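Local coordinates for probable outer membrane protein (Pseudomonas aeruginosa, PDB 3DWO) that forms an outer-membrane beta barrel of the FadL family and probably takes up long-chain fatty acids or other hydrophobic compounds, at residues Met17-Ala29 with Asn33-Gln46. Sequence-based numbering, arbitrary orientation.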
ATOM      1  N   MET A  17      -6.382   5.421 -14.525  1.00 30.49           N
ATOM      2  CA  MET A  17      -5.837   6.650 -13.948  1.00 31.44           C
ATOM      3  C   MET A  17      -5.118   7.568 -14.945  1.00 31.97           C
ATOM      4  O   MET A  17      -4.450   8.519 -14.540  1.00 30.09           O
ATOM      5  CB  MET A  17      -4.872   6.312 -12.803  1.00 33.15           C
ATOM      6  CG  MET A  17      -5.532   5.822 -11.514  1.00 36.90           C
ATOM      7  SD  MET A  17      -6.324   4.203 -11.632  1.00 41.56           S
ATOM      8  CE  MET A  17      -4.897   3.128 -11.585  1.00 37.72           C
ATOM      9  N   ALA A  18      -5.250   7.293 -16.241  1.00 31.39           N
ATOM     10  CA  ALA A  18      -4.591   8.115 -17.253  1.00 31.23           C
ATOM     11  C   ALA A  18      -5.148   9.536 -17.261  1.00 30.84           C
ATOM     12  O   ALA A  18      -6.359   9.738 -17.266  1.00 30.41           O
ATOM     13  CB  ALA A  18      -4.752   7.480 -18.633  1.00 31.08           C
ATOM     14  N   GLY A  19      -4.255  10.519 -17.262  1.00 31.86           N
ATOM     15  CA  GLY A  19      -4.687  11.904 -17.267  1.00 31.69           C
ATOM     16  C   GLY A  19      -4.891  12.443 -15.865  1.00 31.84           C
ATOM     17  O   GLY A  19      -5.189  13.625 -15.682  1.00 30.42           O
ATOM     18  N   GLY A  20      -4.730  11.580 -14.868  1.00 30.78           N
ATOM     19  CA  GLY A  20      -4.899  12.016 -13.497  1.00 30.40           C
ATOM     20  C   GLY A  20      -6.276  12.606 -13.275  1.00 32.83           C
ATOM     21  O   GLY A  20      -7.289  11.997 -13.635  1.00 32.17           O
ATOM     22  N   SER A  21      -6.321  13.799 -12.691  1.00 33.01           N
ATOM     23  CA  SER A  21      -7.591  14.456 -12.423  1.00 36.85           C
ATOM     24  C   SER A  21      -7.799  15.685 -13.308  1.00 37.37           C
ATOM     25  O   SER A  21      -8.549  16.597 -12.945  1.00 37.81           O
ATOM     26  CB  SER A  21      -7.662  14.854 -10.945  1.00 38.14           C
ATOM     27  OG  SER A  21      -6.555  15.664 -10.589  1.00 41.34           O
ATOM     28  N   LEU A  22      -7.155  15.696 -14.475  1.00 36.76           N
ATOM     29  CA  LEU A  22      -7.262  16.826 -15.391  1.00 36.46           C
ATOM     30  C   LEU A  22      -8.455  16.808 -16.347  1.00 37.11           C
ATOM     31  O   LEU A  22      -8.662  17.769 -17.089  1.00 38.25           O
ATOM     32  CB  LEU A  22      -5.960  16.984 -16.183  1.00 36.98           C
ATOM     33  CG  LEU A  22      -4.735  17.382 -15.348  1.00 37.54           C
ATOM     34  CD1 LEU A  22      -3.541  17.635 -16.251  1.00 36.86           C
ATOM     35  CD2 LEU A  22      -5.051  18.630 -14.539  1.00 37.98           C
ATOM     36  N   PHE A  23      -9.236  15.731 -16.347  1.00 37.16           N
ATOM     37  CA  PHE A  23     -10.414  15.671 -17.208  1.00 36.92           C
ATOM     38  C   PHE A  23     -11.427  16.680 -16.669  1.00 37.99           C
ATOM     39  O   PHE A  23     -11.482  16.935 -15.467  1.00 37.06           O
ATOM     40  CB  PHE A  23     -11.016  14.263 -17.211  1.00 37.30           C
ATOM     41  CG  PHE A  23     -10.383  13.332 -18.213  1.00 37.79           C
ATOM     42  CD1 PHE A  23     -10.905  13.214 -19.499  1.00 37.75           C
ATOM     43  CD2 PHE A  23      -9.251  12.593 -17.882  1.00 37.26           C
ATOM     44  CE1 PHE A  23     -10.309  12.374 -20.440  1.00 37.23           C
ATOM     45  CE2 PHE A  23      -8.647  11.753 -18.815  1.00 37.63           C
ATOM     46  CZ  PHE A  23      -9.178  11.644 -20.097  1.00 37.61           C
ATOM     47  N   PRO A  24     -12.238  17.274 -17.558  1.00 38.82           N
ATOM     48  CA  PRO A  24     -13.257  18.268 -17.202  1.00 38.24           C
ATOM     49  C   PRO A  24     -14.109  17.997 -15.957  1.00 38.40           C
ATOM     50  O   PRO A  24     -14.772  16.967 -15.849  1.00 37.51           O
ATOM     51  CB  PRO A  24     -14.100  18.355 -18.470  1.00 38.29           C
ATOM     52  CG  PRO A  24     -13.067  18.197 -19.541  1.00 39.05           C
ATOM     53  CD  PRO A  24     -12.220  17.044 -19.016  1.00 38.60           C
ATOM     54  N   ASN A  25     -14.083  18.948 -15.027  1.00 38.12           N
ATOM     55  CA  ASN A  25     -14.857  18.879 -13.791  1.00 38.98           C
ATOM     56  C   ASN A  25     -14.746  17.565 -13.018  1.00 38.21           C
ATOM     57  O   ASN A  25     -15.755  16.941 -12.687  1.00 38.42           O
ATOM     58  CB  ASN A  25     -16.330  19.173 -14.090  1.00 40.25           C
ATOM     59  CG  ASN A  25     -16.530  20.533 -14.737  1.00 42.53           C
ATOM     60  OD1 ASN A  25     -16.093  21.558 -14.211  1.00 43.73           O
ATOM     61  ND2 ASN A  25     -17.196  20.547 -15.883  1.00 42.58           N
ATOM     62  N   ASP A  26     -13.516  17.159 -12.725  1.00 37.13           N
ATOM     63  CA  ASP A  26     -13.262  15.932 -11.980  1.00 36.23           C
ATOM     64  C   ASP A  26     -12.938  16.306 -10.535  1.00 34.80           C
ATOM     65  O   ASP A  26     -11.841  16.783 -10.236  1.00 35.33           O
ATOM     66  CB  ASP A  26     -12.092  15.173 -12.614  1.00 37.09           C
ATOM     67  CG  ASP A  26     -11.684  13.952 -11.814  1.00 37.23           C
ATOM     68  OD1 ASP A  26     -12.388  13.602 -10.844  1.00 37.93           O
ATOM     69  OD2 ASP A  26     -10.656  13.337 -12.161  1.00 39.40           O
ATOM     70  N   PRO A  27     -13.894  16.090  -9.619  1.00 33.77           N
ATOM     71  CA  PRO A  27     -13.725  16.407  -8.197  1.00 32.92           C
ATOM     72  C   PRO A  27     -12.523  15.763  -7.503  1.00 32.24           C
ATOM     73  O   PRO A  27     -12.104  16.230  -6.443  1.00 31.43           O
ATOM     74  CB  PRO A  27     -15.059  15.980  -7.590  1.00 32.85           C
ATOM     75  CG  PRO A  27     -15.489  14.857  -8.472  1.00 33.03           C
ATOM     76  CD  PRO A  27     -15.173  15.394  -9.845  1.00 33.68           C
ATOM     77  N   SER A  28     -11.965  14.707  -8.091  1.00 30.13           N
ATOM     78  CA  SER A  28     -10.805  14.046  -7.491  1.00 30.13           C
ATOM     79  C   SER A  28      -9.619  15.005  -7.452  1.00 29.13           C
ATOM     80  O   SER A  28      -8.608  14.734  -6.802  1.00 27.15           O
ATOM     81  CB  SER A  28     -10.416  12.797  -8.284  1.00 30.77           C
ATOM     82  OG  SER A  28      -9.960  13.143  -9.579  1.00 33.81           O
ATOM     83  N   ALA A  29      -9.746  16.125  -8.155  1.00 27.95           N
ATOM     84  CA  ALA A  29      -8.686  17.124  -8.190  1.00 29.90           C
ATOM     85  C   ALA A  29      -8.459  17.730  -6.805  1.00 29.34           C
ATOM     86  O   ALA A  29      -7.386  18.249  -6.515  1.00 29.07           O
ATOM     87  CB  ALA A  29      -9.039  18.228  -9.189  1.00 31.11           C
ATOM     88  N   ASN A  33      -4.560  16.864  -7.682  1.00 33.41           N
ATOM     89  CA  ASN A  33      -3.916  18.071  -8.191  1.00 33.96           C
ATOM     90  C   ASN A  33      -4.902  19.190  -7.923  1.00 33.70           C
ATOM     91  O   ASN A  33      -5.749  19.505  -8.760  1.00 33.94           O
ATOM     92  CB  ASN A  33      -3.603  17.997  -9.691  1.00 35.70           C
ATOM     93  CG  ASN A  33      -2.614  19.082 -10.126  1.00 37.95           C
ATOM     94  OD1 ASN A  33      -2.701  20.231  -9.682  1.00 38.20           O
ATOM     95  ND2 ASN A  33      -1.671  18.720 -10.992  1.00 37.28           N
ATOM     96  N   PRO A  34      -4.813  19.799  -6.733  1.00 33.07           N
ATOM     97  CA  PRO A  34      -5.707  20.891  -6.341  1.00 32.03           C
ATOM     98  C   PRO A  34      -5.764  22.062  -7.325  1.00 32.67           C
ATOM     99  O   PRO A  34      -6.784  22.737  -7.432  1.00 32.27           O
ATOM    100  CB  PRO A  34      -5.182  21.285  -4.956  1.00 32.11           C
ATOM    101  CG  PRO A  34      -3.725  20.925  -5.020  1.00 32.70           C
ATOM    102  CD  PRO A  34      -3.756  19.594  -5.727  1.00 32.10           C
ATOM    103  N   ALA A  35      -4.678  22.298  -8.052  1.00 32.29           N
ATOM    104  CA  ALA A  35      -4.649  23.396  -9.014  1.00 33.18           C
ATOM    105  C   ALA A  35      -5.741  23.268 -10.079  1.00 33.81           C
ATOM    106  O   ALA A  35      -6.332  24.268 -10.483  1.00 34.11           O
ATOM    107  CB  ALA A  35      -3.275  23.473  -9.679  1.00 32.10           C
ATOM    108  N   ALA A  36      -6.012  22.042 -10.522  1.00 33.27           N
ATOM    109  CA  ALA A  36      -7.023  21.795 -11.549  1.00 34.35           C
ATOM    110  C   ALA A  36      -8.415  22.211 -11.093  1.00 35.91           C
ATOM    111  O   ALA A  36      -9.345  22.341 -11.894  1.00 36.47           O
ATOM    112  CB  ALA A  36      -7.020  20.319 -11.941  1.00 32.93           C
ATOM    113  N   MET A  37      -8.548  22.422  -9.794  1.00 36.61           N
ATOM    114  CA  MET A  37      -9.810  22.819  -9.190  1.00 37.59           C
ATOM    115  C   MET A  37     -10.223  24.215  -9.685  1.00 38.51           C
ATOM    116  O   MET A  37     -11.406  24.562  -9.709  1.00 38.34           O
ATOM    117  CB  MET A  37      -9.622  22.818  -7.674  1.00 36.98           C
ATOM    118  CG  MET A  37     -10.802  22.354  -6.871  1.00 38.00           C
ATOM    119  SD  MET A  37     -10.271  21.835  -5.225  1.00 32.89           S
ATOM    120  CE  MET A  37      -9.231  23.198  -4.719  1.00 33.27           C
ATOM    121  N   ALA A  38      -9.234  25.006 -10.086  1.00 39.10           N
ATOM    122  CA  ALA A  38      -9.474  26.363 -10.561  1.00 40.33           C
ATOM    123  C   ALA A  38     -10.247  26.406 -11.878  1.00 41.16           C
ATOM    124  O   ALA A  38     -10.665  27.472 -12.321  1.00 39.57           O
ATOM    125  CB  ALA A  38      -8.144  27.094 -10.713  1.00 39.15           C
ATOM    126  N   PHE A  39     -10.444  25.249 -12.496  1.00 42.33           N
ATOM    127  CA  PHE A  39     -11.157  25.191 -13.761  1.00 43.31           C
ATOM    128  C   PHE A  39     -12.472  24.437 -13.667  1.00 44.39           C
ATOM    129  O   PHE A  39     -13.093  24.125 -14.680  1.00 44.60           O
ATOM    130  CB  PHE A  39     -10.243  24.583 -14.823  1.00 42.98           C
ATOM    131  CG  PHE A  39      -9.033  25.421 -15.102  1.00 44.10           C
ATOM    132  CD1 PHE A  39      -9.140  26.591 -15.851  1.00 45.15           C
ATOM    133  CD2 PHE A  39      -7.800  25.087 -14.557  1.00 44.29           C
ATOM    134  CE1 PHE A  39      -8.031  27.420 -16.050  1.00 45.32           C
ATOM    135  CE2 PHE A  39      -6.687  25.906 -14.748  1.00 44.37           C
ATOM    136  CZ  PHE A  39      -6.803  27.076 -15.495  1.00 45.08           C
ATOM    137  N   ILE A  40     -12.889  24.146 -12.440  1.00 46.44           N
ATOM    138  CA  ILE A  40     -14.155  23.462 -12.202  1.00 47.84           C
ATOM    139  C   ILE A  40     -15.145  24.582 -11.926  1.00 50.26           C
ATOM    140  O   ILE A  40     -15.077  25.247 -10.892  1.00 50.87           O
ATOM    141  CB  ILE A  40     -14.058  22.500 -10.996  1.00 45.78           C
ATOM    142  CG1 ILE A  40     -13.192  21.297 -11.380  1.00 44.92           C
ATOM    143  CG2 ILE A  40     -15.445  22.052 -10.562  1.00 44.22           C
ATOM    144  CD1 ILE A  40     -12.989  20.291 -10.275  1.00 43.45           C
ATOM    145  N   ASP A  41     -16.058  24.786 -12.867  1.00 52.95           N
ATOM    146  CA  ASP A  41     -17.043  25.859 -12.793  1.00 55.33           C
ATOM    147  C   ASP A  41     -18.228  25.735 -11.838  1.00 55.14           C
ATOM    148  O   ASP A  41     -19.062  26.636 -11.785  1.00 56.26           O
ATOM    149  CB  ASP A  41     -17.554  26.155 -14.208  1.00 58.35           C
ATOM    150  CG  ASP A  41     -17.858  24.890 -14.999  1.00 61.15           C
ATOM    151  OD1 ASP A  41     -17.977  24.984 -16.240  1.00 62.80           O
ATOM    152  OD2 ASP A  41     -17.982  23.807 -14.386  1.00 62.62           O
ATOM    153  N   LYS A  42     -18.315  24.650 -11.077  1.00 54.65           N
ATOM    154  CA  LYS A  42     -19.435  24.503 -10.149  1.00 53.78           C
ATOM    155  C   LYS A  42     -19.192  23.570  -8.972  1.00 52.01           C
ATOM    156  O   LYS A  42     -18.156  22.912  -8.888  1.00 51.07           O
ATOM    157  CB  LYS A  42     -20.687  24.049 -10.905  1.00 55.70           C
ATOM    158  CG  LYS A  42     -20.405  23.166 -12.107  1.00 58.10           C
ATOM    159  CD  LYS A  42     -19.583  21.944 -11.742  1.00 59.72           C
ATOM    160  CE  LYS A  42     -19.156  21.195 -12.996  1.00 61.51           C
ATOM    161  NZ  LYS A  42     -20.322  20.849 -13.856  1.00 62.70           N
ATOM    162  N   ARG A  43     -20.163  23.531  -8.062  1.00 50.36           N
ATOM    163  CA  ARG A  43     -20.096  22.686  -6.876  1.00 48.90           C
ATOM    164  C   ARG A  43     -20.302  21.231  -7.263  1.00 46.62           C
ATOM    165  O   ARG A  43     -21.267  20.900  -7.949  1.00 46.35           O
ATOM    166  CB  ARG A  43     -21.185  23.061  -5.872  1.00 51.10           C
ATOM    167  CG  ARG A  43     -21.072  24.429  -5.238  1.00 55.56           C
ATOM    168  CD  ARG A  43     -22.161  24.567  -4.182  1.00 59.21           C
ATOM    169  NE  ARG A  43     -22.121  25.838  -3.465  1.00 63.06           N
ATOM    170  CZ  ARG A  43     -22.855  26.100  -2.385  1.00 65.48           C
ATOM    171  NH1 ARG A  43     -23.681  25.179  -1.903  1.00 66.27           N
ATOM    172  NH2 ARG A  43     -22.764  27.281  -1.785  1.00 65.95           N
ATOM    173  N   ILE A  44     -19.404  20.363  -6.811  1.00 43.79           N
ATOM    174  CA  ILE A  44     -19.518  18.945  -7.109  1.00 40.93           C
ATOM    175  C   ILE A  44     -19.214  18.099  -5.877  1.00 39.28           C
ATOM    176  O   ILE A  44     -18.225  18.327  -5.173  1.00 38.44           O
ATOM    177  CB  ILE A  44     -18.560  18.529  -8.246  1.00 41.76           C
ATOM    178  CG1 ILE A  44     -18.749  19.448  -9.451  1.00 42.99           C
ATOM    179  CG2 ILE A  44     -18.856  17.097  -8.675  1.00 41.48           C
ATOM    180  CD1 ILE A  44     -17.851  19.113 -10.623  1.00 44.35           C
ATOM    181  N   ALA A  45     -20.092  17.136  -5.616  1.00 37.21           N
ATOM    182  CA  ALA A  45     -19.953  16.212  -4.496  1.00 35.66           C
ATOM    183  C   ALA A  45     -19.897  14.829  -5.130  1.00 35.53           C
ATOM    184  O   ALA A  45     -20.702  14.515  -6.005  1.00 35.42           O
ATOM    185  CB  ALA A  45     -21.151  16.322  -3.568  1.00 33.71           C
ATOM    186  N   GLN A  46     -18.954  14.000  -4.694  1.00 34.85           N
ATOM    187  CA  GLN A  46     -18.809  12.674  -5.282  1.00 34.44           C
ATOM    188  C   GLN A  46     -18.387  11.595  -4.292  1.00 34.32           C
ATOM    189  O   GLN A  46     -17.524  11.816  -3.446  1.00 34.03           O
ATOM    190  CB  GLN A  46     -17.788  12.748  -6.418  1.00 33.96           C
ATOM    191  CG  GLN A  46     -17.540  11.451  -7.157  1.00 34.87           C
ATOM    192  CD  GLN A  46     -16.447  11.600  -8.203  1.00 34.39           C
ATOM    193  OE1 GLN A  46     -15.292  11.880  -7.876  1.00 33.11           O
ATOM    194  NE2 GLN A  46     -16.810  11.424  -9.466  1.00 32.13           N
TER
HETATM  195  O   HOH W   1     -12.823  21.397 -15.402  1.00 48.16           O
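Asn25, Ala29 and Pro27 bury the most surface of residues 17-29 against residues 33-46. The CB of Asn25 packs on Ile44 CD1 at 3.8 Å. Its side chain also crosses that of Lys42 at about a right angle, and the bent lysine chain lays CE against Asn25. NZ of Lys42 goes on to a salt bridge with Asp442. Ile40 CD1 reaches Asp26 O at 3.7 Å. A water joins the backbones here, accepting from Asn25 N (2.8 Å) and donating to Phe39 O.

Pro27 presents CG to two side chains of strand 44-63. Ile44 CG2 lies 4.0 Å from Pro27 CG. Gln46 CG is anti to the backbone N (chi1 -179°) and the chain runs on extended, which brings the amide up against Pro27 CG, with the two side chains crossing at about a right angle. Thr440 bonds Gln46 NE2. Asn9 bonds both Gln46 OE1 and Asp26 OD1, which also caps Ser28 N at 3.0 Å.

Ala29 CB meets Ala36 CB at 4.0 Å. Ala36 CB also meets Leu22 CD2 at 3.7 Å. Ala29 O takes a weak hydrogen bond from Asn33 N and a CA-H...O contact from Pro34 CA (3.1 Å).

The contact folds the N-terminal segment back on the start of the first barrel strand, consistent with the N-terminal hatch (plug) of FadL proteins. Leu22, Ala29 and Ala36 pack through apolar groups; Asn25, Lys42 and Gln46 add polar side chains. Lys42 and Gln46 link the first strand to the chain's end. The inner segment rests on that corner and shares Asn9 with it.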